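Local coordinates for protein polyketide synthase (Synechococcus sp., PDB 4GOX) that probably transfers a sulfonate group from the donor PAPS to a polyketide intermediate, as the sulfotransferase domain of an olefin synthase, at residues G65-H68 and Q69-L73; S192-N195 and I196-L199; I292-A295 and E296-Y300. All coordinates share one frame; numbering follows the deposited sequence.

Interaction 1 of 3, residues G65-H68 and Q69-L73; sequences GDRH and QELGL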
loop_
_atom_site.group_PDB
_atom_site.type_symbol
_atom_site.label_atom_id
_atom_site.label_comp_id
_atom_site.label_asym_id
_atom_site.label_seq_id
_atom_site.Cartn_x
_atom_site.Cartn_y
_atom_site.Cartn_z
ATOM N N GLY A 65 13.217 -9.677 -14.031
ATOM C CA GLY A 65 13.952 -10.930 -13.871
ATOM C C GLY A 65 14.161 -11.255 -12.402
ATOM O O GLY A 65 13.857 -12.369 -11.965
ATOM N N ASP A 66 14.631 -10.268 -11.607
ATOM C CA ASP A 66 14.814 -10.434 -10.148
ATOM C C ASP A 66 13.474 -10.732 -9.509
ATOM O O ASP A 66 13.377 -11.619 -8.654
ATOM C CB ASP A 66 15.371 -9.159 -9.483
ATOM C CG ASP A 66 16.632 -8.630 -10.111
ATOM O OD1 ASP A 66 17.577 -9.411 -10.280
ATOM O OD2 ASP A 66 16.666 -7.439 -10.441
ATOM N N ARG A 67 12.446 -9.979 -9.939
ATOM C CA ARG A 67 11.073 -10.090 -9.463
ATOM C C ARG A 67 10.590 -11.507 -9.700
ATOM O O ARG A 67 10.160 -12.156 -8.751
ATOM C CB ARG A 67 10.185 -9.038 -10.149
ATOM C CG ARG A 67 8.743 -9.023 -9.678
ATOM C CD ARG A 67 8.058 -7.750 -10.153
ATOM N NE ARG A 67 6.671 -7.639 -9.701
ATOM C CZ ARG A 67 5.643 -8.253 -10.285
ATOM N NH1 ARG A 67 5.840 -9.052 -11.325
ATOM N NH2 ARG A 67 4.413 -8.068 -9.833
ATOM N N HIS A 68 10.780 -12.030 -10.921
ATOM C CA HIS A 68 10.399 -13.400 -11.222
ATOM C C HIS A 68 11.208 -14.414 -10.414
ATOM O O HIS A 68 10.618 -15.350 -9.895
ATOM C CB HIS A 68 10.486 -13.683 -12.713
ATOM C CG HIS A 68 10.003 -15.046 -13.080
ATOM N ND1 HIS A 68 8.682 -15.413 -12.900
ATOM C CD2 HIS A 68 10.681 -16.089 -13.612
ATOM C CE1 HIS A 68 8.597 -16.664 -13.329
ATOM N NE2 HIS A 68 9.774 -17.114 -13.763
ATOM N N GLN A 69 12.532 -14.207 -10.257
ATOM C CA GLN A 69 13.373 -15.114 -9.458
ATOM C C GLN A 69 12.886 -15.186 -8.013
ATOM O O GLN A 69 12.689 -16.288 -7.492
ATOM C CB GLN A 69 14.870 -14.718 -9.501
ATOM C CG GLN A 69 15.605 -15.072 -10.803
ATOM C CD GLN A 69 15.599 -16.550 -11.162
ATOM O OE1 GLN A 69 15.910 -17.427 -10.340
ATOM N NE2 GLN A 69 15.257 -16.855 -12.412
ATOM N N GLU A 70 12.647 -14.011 -7.388
ATOM C CA GLU A 70 12.177 -13.912 -6.002
ATOM C C GLU A 70 10.733 -14.413 -5.820
ATOM O O GLU A 70 10.476 -15.207 -4.910
ATOM C CB GLU A 70 12.324 -12.477 -5.459
ATOM C CG GLU A 70 13.764 -11.990 -5.282
ATOM C CD GLU A 70 13.958 -10.830 -4.310
ATOM O OE1 GLU A 70 13.238 -10.773 -3.283
ATOM O OE2 GLU A 70 14.842 -9.981 -4.573
ATOM N N LEU A 71 9.795 -13.931 -6.663
ATOM C CA LEU A 71 8.379 -14.295 -6.559
ATOM C C LEU A 71 8.092 -15.697 -7.065
ATOM O O LEU A 71 7.521 -16.504 -6.330
ATOM C CB LEU A 71 7.444 -13.252 -7.232
ATOM C CG LEU A 71 7.441 -11.829 -6.645
ATOM C CD1 LEU A 71 6.648 -10.892 -7.513
ATOM C CD2 LEU A 71 6.864 -11.807 -5.243
ATOM N N GLY A 72 8.497 -15.966 -8.304
ATOM C CA GLY A 72 8.313 -17.251 -8.964
ATOM C C GLY A 72 6.865 -17.648 -9.100
ATOM O O GLY A 72 6.082 -16.933 -9.732
ATOM N N LEU A 73 6.513 -18.770 -8.441
ATOM C CA LEU A 73 5.182 -19.394 -8.408
ATOM C C LEU A 73 4.111 -18.554 -7.701
ATOM O O LEU A 73 2.970 -18.494 -8.179
ATOM C CB LEU A 73 5.253 -20.820 -7.797
ATOM C CG LEU A 73 5.847 -20.965 -6.379
ATOM C CD1 LEU A 73 4.758 -21.213 -5.347
ATOM C CD2 LEU A 73 6.861 -22.087 -6.333
#
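Helix 64-71 holds this local contact, running to its C-terminal end, in which R67 and L71, four residues apart, share one flank of the helix. The leucine methyl CD1 sits 3.5 Å from CG of R67 and also lies over one face of the guanidinium, 3.9 Å above its plane. R67 has CG anti to its own N (chi1 -177°) and an extended chain as far as NE, which carries the guanidinium outward with the leucine methyl against it. NE bonds to O of H57, while NH2 bonds to O of L56 and O of G77, so the group is fixed by three carbonyls. Beneath the side chains, L71 N reaches R67 O at 2.8 Å, and E70 N bonds to D66 O at the same length. The series fades at G72, whose positive phi takes the chain out of the helix and whose N makes a weak bond to H68 O. At the start of the helix, OD2 of D66 accepts from N of T63. Through R67, resting on L58 and F61, and L71, against H57, this peripheral helix is joined to the loop between strand 50-51 and itself.

Interaction 2 of 3, residues S192-N195 and I196-L199; sequences SNRN and ILDL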
loop_
_atom_site.group_PDB
_atom_site.type_symbol
_atom_site.label_atom_id
_atom_site.label_comp_id
_atom_site.label_asym_id
_atom_site.label_seq_id
_atom_site.Cartn_x
_atom_site.Cartn_y
_atom_site.Cartn_z
ATOM N N SER A 192 7.777 -1.520 10.164
ATOM C CA SER A 192 7.128 -0.812 9.053
ATOM C C SER A 192 6.862 0.635 9.393
ATOM O O SER A 192 7.227 1.519 8.623
ATOM C CB SER A 192 5.801 -1.473 8.670
ATOM O OG SER A 192 6.095 -2.768 8.198
ATOM N N ASN A 193 6.181 0.865 10.518
ATOM C CA ASN A 193 5.806 2.196 10.917
ATOM C C ASN A 193 6.982 3.084 11.149
ATOM O O ASN A 193 6.955 4.221 10.694
ATOM C CB ASN A 193 4.784 2.184 12.048
ATOM C CG ASN A 193 3.429 1.800 11.510
ATOM O OD1 ASN A 193 2.931 2.428 10.587
ATOM N ND2 ASN A 193 2.874 0.676 11.948
ATOM N N ARG A 194 8.058 2.552 11.742
ATOM C CA ARG A 194 9.266 3.347 11.947
ATOM C C ARG A 194 9.936 3.701 10.590
ATOM O O ARG A 194 10.257 4.871 10.360
ATOM C CB ARG A 194 10.233 2.625 12.894
ATOM C CG ARG A 194 11.624 3.258 13.004
ATOM C CD ARG A 194 11.555 4.437 13.935
ATOM N NE ARG A 194 11.087 4.036 15.263
ATOM C CZ ARG A 194 10.601 4.872 16.173
ATOM N NH1 ARG A 194 10.495 6.168 15.904
ATOM N NH2 ARG A 194 10.193 4.414 17.351
ATOM N N ASN A 195 10.078 2.711 9.682
ATOM C CA ASN A 195 10.680 2.928 8.355
ATOM C C ASN A 195 9.916 3.970 7.535
ATOM O O ASN A 195 10.543 4.864 6.970
ATOM C CB ASN A 195 10.813 1.623 7.577
ATOM C CG ASN A 195 11.825 0.659 8.129
ATOM O OD1 ASN A 195 12.777 1.048 8.754
ATOM N ND2 ASN A 195 11.680 -0.618 7.858
ATOM N N ILE A 196 8.575 3.887 7.514
ATOM C CA ILE A 196 7.732 4.822 6.751
ATOM C C ILE A 196 7.805 6.226 7.340
ATOM O O ILE A 196 7.960 7.199 6.595
ATOM C CB ILE A 196 6.274 4.336 6.534
ATOM C CG1 ILE A 196 6.236 2.918 5.920
ATOM C CG2 ILE A 196 5.524 5.321 5.622
ATOM C CD1 ILE A 196 4.928 2.200 6.224
ATOM N N LEU A 197 7.735 6.322 8.687
ATOM C CA LEU A 197 7.923 7.573 9.417
ATOM C C LEU A 197 9.289 8.203 9.041
ATOM O O LEU A 197 9.331 9.393 8.708
ATOM C CB LEU A 197 7.856 7.321 10.933
ATOM C CG LEU A 197 7.978 8.554 11.811
ATOM C CD1 LEU A 197 6.747 9.431 11.673
ATOM C CD2 LEU A 197 8.253 8.164 13.280
ATOM N N ASP A 198 10.396 7.407 9.093
ATOM C CA ASP A 198 11.734 7.885 8.727
ATOM C C ASP A 198 11.772 8.389 7.277
ATOM O O ASP A 198 12.345 9.447 7.037
ATOM C CB ASP A 198 12.810 6.807 8.936
ATOM C CG ASP A 198 13.123 6.514 10.403
ATOM O OD1 ASP A 198 12.565 7.221 11.291
ATOM O OD2 ASP A 198 13.859 5.533 10.670
ATOM N N LEU A 199 11.110 7.671 6.331
ATOM C CA LEU A 199 11.010 8.125 4.936
ATOM C C LEU A 199 10.310 9.489 4.875
ATOM O O LEU A 199 10.828 10.422 4.258
ATOM C CB LEU A 199 10.273 7.098 4.054
ATOM C CG LEU A 199 9.909 7.542 2.624
ATOM C CD1 LEU A 199 11.133 7.771 1.796
ATOM C CD2 LEU A 199 8.971 6.541 1.962
HETATM O O HOH W 1 12.556 7.394 14.014
HETATM O O HOH W 2 14.565 3.412 9.107
#
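R194 overlaps D198 one turn further along helix 181-202, its aliphatic part crossing the carboxylate without forming a salt bridge. CG of R194 comes 4.0 Å from OD2 of D198, whereas NH1 stays 5.2 Å from OD1. This i to i+4 pair belongs to the long helix that packs on the parallel sheet of the sulfotransferase fold, a member of the P-loop NTPase clan. The arginine chain bends at both chi2 (80°) and chi3 (59°), and the guanidinium plane ends up 37° from that of the carboxylate. NH1 also meets the methyl CD2 of L197, the two side chains crossing at a slant. The charged groups are joined by water instead: one molecule accepts from R194 NH1 and donates to D198 OD1. The water probably relays the attraction between charges that do not touch.

Towards the interior, I196 folds CG1 back over the preceding turn, 3.2 Å from S192 O, the carbonyl that also accepts from I196 N. I196 also touches H153 of strand 149-155 and L139 of helix 136-145. N193, on the buried side, receives a bond at OD1 from NE2 of H153, tying helix to strand. N195 gives ND2 to O of G133, while its OD1 accepts a hydrogen bond from a second water, which also donates to D198 OD2 at 2.7 Å.

Interaction 3 of 3, residues I292-A295 and E296-Y300; sequences IQLA and ETFAY
A single carbonyl, A295 O, takes two backbone N-H groups as helix 289-297 comes to its end: Y300 N at 3.1 Å, in a bond of 157°, and F298 N in a weak one. The Y300 donor stands above the carbonyl plane, 36° out of it. T297 bonds in more than one way: its N goes to Q293 O and weakly to L294 O, while OG1 makes a further weak bond to Q293 O.

The side chains close the same turn. Those of L294 and F298 run alongside each other in the same direction, with CD1 of the leucine 3.8 Å from CE2 of the ring. F298 also brings CD2 to 3.3 Å from L294 O. With CG beside its backbone N (chi1 -53°), the ring is swung back along the helix, and it reaches V155 and Q210 of the central sheet. With an alanine at this position, L294 CD1 would probably lose its aromatic neighbour and a gap would be likely to open against those strands. Y300 sets CB 4.4 Å from CB of A295, and its hydroxyl bonds to OE1 of E214. A299, at positive phi, gives its N to E296 O; together with the Y300 N to A295 O bond, this makes a Schellman motif closing the helix.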
loop_
_atom_site.group_PDB
_atom_site.type_symbol
_atom_site.label_atom_id
_atom_site.label_comp_id
_atom_site.label_asym_id
_atom_site.label_seq_id
_atom_site.Cartn_x
_atom_site.Cartn_y
_atom_site.Cartn_z
ATOM N N ILE A 292 5.763 1.125 22.187
ATOM C CA ILE A 292 4.950 2.082 22.940
ATOM C C ILE A 292 5.285 3.509 22.492
ATOM O O ILE A 292 4.364 4.247 22.143
ATOM C CB ILE A 292 5.085 1.867 24.467
ATOM C CG1 ILE A 292 4.514 0.496 24.885
ATOM C CG2 ILE A 292 4.422 3.001 25.263
ATOM C CD1 ILE A 292 5.042 -0.019 26.255
ATOM N N GLN A 293 6.594 3.875 22.461
ATOM C CA GLN A 293 7.039 5.205 22.024
ATOM C C GLN A 293 6.498 5.524 20.598
ATOM O O GLN A 293 5.922 6.589 20.377
ATOM C CB GLN A 293 8.579 5.359 22.125
ATOM C CG GLN A 293 9.123 5.155 23.566
ATOM C CD GLN A 293 10.607 5.434 23.872
ATOM O OE1 GLN A 293 11.019 5.422 25.042
ATOM N NE2 GLN A 293 11.439 5.697 22.876
ATOM N N LEU A 294 6.600 4.568 19.678
ATOM C CA LEU A 294 6.125 4.749 18.313
ATOM C C LEU A 294 4.595 4.958 18.246
ATOM O O LEU A 294 4.135 5.875 17.561
ATOM C CB LEU A 294 6.583 3.600 17.425
ATOM C CG LEU A 294 6.235 3.665 15.932
ATOM C CD1 LEU A 294 6.825 4.935 15.241
ATOM C CD2 LEU A 294 6.710 2.410 15.237
ATOM N N ALA A 295 3.837 4.164 19.019
ATOM C CA ALA A 295 2.375 4.249 19.099
ATOM C C ALA A 295 1.951 5.624 19.684
ATOM O O ALA A 295 1.008 6.234 19.192
ATOM C CB ALA A 295 1.834 3.108 19.960
ATOM N N GLU A 296 2.713 6.146 20.654
ATOM C CA GLU A 296 2.469 7.460 21.254
ATOM C C GLU A 296 2.694 8.558 20.206
ATOM O O GLU A 296 1.990 9.549 20.227
ATOM C CB GLU A 296 3.363 7.688 22.500
ATOM C CG GLU A 296 2.994 6.786 23.671
ATOM C CD GLU A 296 3.803 6.909 24.953
ATOM O OE1 GLU A 296 5.011 7.248 24.893
ATOM O OE2 GLU A 296 3.230 6.606 26.026
ATOM N N THR A 297 3.642 8.373 19.276
ATOM C CA THR A 297 3.912 9.326 18.185
ATOM C C THR A 297 2.627 9.514 17.339
ATOM O O THR A 297 2.386 10.609 16.824
ATOM C CB THR A 297 5.106 8.804 17.352
ATOM O OG1 THR A 297 6.291 8.966 18.125
ATOM C CG2 THR A 297 5.272 9.498 16.005
ATOM N N PHE A 298 1.805 8.451 17.227
ATOM C CA PHE A 298 0.551 8.496 16.465
ATOM C C PHE A 298 -0.660 8.788 17.314
ATOM O O PHE A 298 -1.772 8.621 16.823
ATOM C CB PHE A 298 0.319 7.195 15.679
ATOM C CG PHE A 298 1.465 6.787 14.812
ATOM C CD1 PHE A 298 1.897 7.605 13.773
ATOM C CD2 PHE A 298 2.111 5.579 15.019
ATOM C CE1 PHE A 298 2.974 7.230 12.970
ATOM C CE2 PHE A 298 3.174 5.192 14.197
ATOM C CZ PHE A 298 3.608 6.028 13.192
ATOM N N ALA A 299 -0.448 9.231 18.572
ATOM C CA ALA A 299 -1.491 9.578 19.556
ATOM C C ALA A 299 -2.389 8.409 20.018
ATOM O O ALA A 299 -3.470 8.654 20.546
ATOM C CB ALA A 299 -2.332 10.761 19.075
ATOM N N TYR A 300 -1.928 7.148 19.875
ATOM C CA TYR A 300 -2.692 5.993 20.362
ATOM C C TYR A 300 -2.578 5.822 21.872
ATOM O O TYR A 300 -1.534 6.117 22.446
ATOM C CB TYR A 300 -2.217 4.707 19.703
ATOM C CG TYR A 300 -2.600 4.603 18.250
ATOM C CD1 TYR A 300 -3.936 4.616 17.858
ATOM C CD2 TYR A 300 -1.627 4.452 17.264
ATOM C CE1 TYR A 300 -4.294 4.464 16.519
ATOM C CE2 TYR A 300 -1.975 4.306 15.925
ATOM C CZ TYR A 300 -3.309 4.316 15.559
ATOM O OH TYR A 300 -3.637 4.210 14.232
#

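From the N terminus, the three contacts follow in series, none nesting in or crossing another, and each is local, joining residues three to five apart. Interaction 1 ends helix 64-71 at the periphery; its nearest atoms are about 15 Å from interaction 2 and about 24 Å from interaction 3, and it touches neither. Interaction 2 sits in the second half of helix 181-202, against strand 149-155. Interaction 3, at the end of helix 289-297, returns to that same region: L294 packs on N193, R194 and L197, and F298 reaches N193. Segments almost a hundred residues apart thus meet beside the central parallel sheet, with interactions 1 and 3 on opposite sides of the chain's centre.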